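Local coordinates for CHAD domain protein (Streptomyces chartreusis, PDB 6RN5), which binds polyphosphate and metal ions through a CHAD-domain fold, as a phosin, at the interface of chains A and B. Numbering follows the deposited sequence. Chains: chain A/B, CHAD domain protein.

The interface of chains A and B. Residues chain A 119-120, 342, 346; chain B 259-261.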
# COMPACT_ATOMS: atom_id res chain seq x y z
N LEU A 119 3.73 -9.78 4.82
CA LEU A 119 4.35 -9.05 3.73
C LEU A 119 5.47 -9.83 3.00
O LEU A 119 5.93 -9.42 1.91
CB LEU A 119 4.94 -7.74 4.25
CG LEU A 119 3.91 -6.75 4.77
CD1 LEU A 119 4.58 -5.73 5.69
CD2 LEU A 119 3.20 -6.11 3.60
N SER A 120 5.95 -10.91 3.59
CA SER A 120 6.88 -11.77 2.88
C SER A 120 6.08 -12.65 1.92
O SER A 120 6.41 -12.73 0.73
CB SER A 120 7.72 -12.58 3.86
OG SER A 120 8.57 -11.69 4.57
N TYR A 342 15.01 -1.52 4.09
CA TYR A 342 14.04 -1.63 3.00
C TYR A 342 12.83 -2.34 3.50
O TYR A 342 11.74 -1.90 3.26
CB TYR A 342 14.71 -2.37 1.85
CG TYR A 342 13.87 -2.77 0.64
CD1 TYR A 342 13.03 -3.90 0.67
CD2 TYR A 342 14.00 -2.07 -0.56
CE1 TYR A 342 12.32 -4.29 -0.46
CE2 TYR A 342 13.31 -2.45 -1.69
CZ TYR A 342 12.49 -3.56 -1.64
OH TYR A 342 11.81 -3.89 -2.76
N VAL A 346 8.68 -0.88 3.98
CA VAL A 346 7.48 -1.56 3.56
C VAL A 346 6.52 -1.69 4.73
O VAL A 346 5.31 -1.45 4.63
CB VAL A 346 7.82 -2.98 3.04
CG1 VAL A 346 6.57 -3.74 2.66
CG2 VAL A 346 8.70 -2.90 1.80
N ALA B 259 3.82 -10.36 -1.80
CA ALA B 259 5.30 -10.46 -1.82
C ALA B 259 6.02 -9.11 -2.00
O ALA B 259 6.75 -8.83 -2.98
CB ALA B 259 5.78 -11.47 -2.84
N LEU B 260 5.82 -8.26 -1.02
CA LEU B 260 6.40 -6.94 -1.02
C LEU B 260 7.82 -6.90 -0.46
O LEU B 260 8.60 -6.02 -0.79
CB LEU B 260 5.48 -6.00 -0.25
CG LEU B 260 4.07 -6.00 -0.82
CD1 LEU B 260 3.13 -5.18 0.04
CD2 LEU B 260 4.07 -5.47 -2.25
N ILE B 261 8.19 -7.88 0.33
CA ILE B 261 9.57 -7.99 0.73
C ILE B 261 10.01 -9.35 0.23
O ILE B 261 9.46 -10.36 0.63
CB ILE B 261 9.74 -7.92 2.26
CG1 ILE B 261 9.00 -6.72 2.85
CG2 ILE B 261 11.21 -7.77 2.59
CD1 ILE B 261 8.89 -6.77 4.38
O HOH W 1 11.08 -6.45 -2.65
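At the two-fold interface of the CHAD-domain protein, the loop residues B:Leu260 and B:Ile261 insert between the C-terminal end of helix 82-120 of chain A, at A:Leu119, and the face of helix 338-366 that carries A:Val346. The carbonyl oxygen of A:Leu119, in the last turn of its helix, accepts a hydrogen bond from the backbone N of B:Ile261 at 3.2 Å; the bond is fairly straight (159° at the hydrogen), with the donor tilted from the carbonyl plane. The backbone N of B:Leu260 approaches the same oxygen in a bent, weak bond. Beyond this polar link the contact is apolar. CD1 of B:Leu260 meets CD2 of A:Leu119 at 3.7 Å, one branch end against another. A:Val346 fills the angle between the two loop side chains: a chi1 of 177° turns its CG1 towards the loop, 3.8 Å from CB of B:Leu260 and 3.9 Å from CG1 of B:Ile261, while CG2, beside the backbone N, also lies against the isoleucine. The valine and the isoleucine lie alongside one another, pointing opposite ways, and CD1 of B:Ile261 reaches on to CB of A:Leu119 at 4.1 Å. Shortening A:Val346 to an alanine removes both methyl branches and would probably open a gap beside CB of B:Leu260 and CG1 of B:Ile261, leaving the isoleucine freer to turn. A water bridges the phenol OH of A:Tyr342 (2.7 Å) and the carbonyl oxygen of B:Leu260 (3.1 Å), a second, water-mediated link between the loop and helix 338-366. Repeated with the chains exchanged, this docking helps hold the two copies together in the deposited assembly; the structure alone does not show whether the dimer persists in solution.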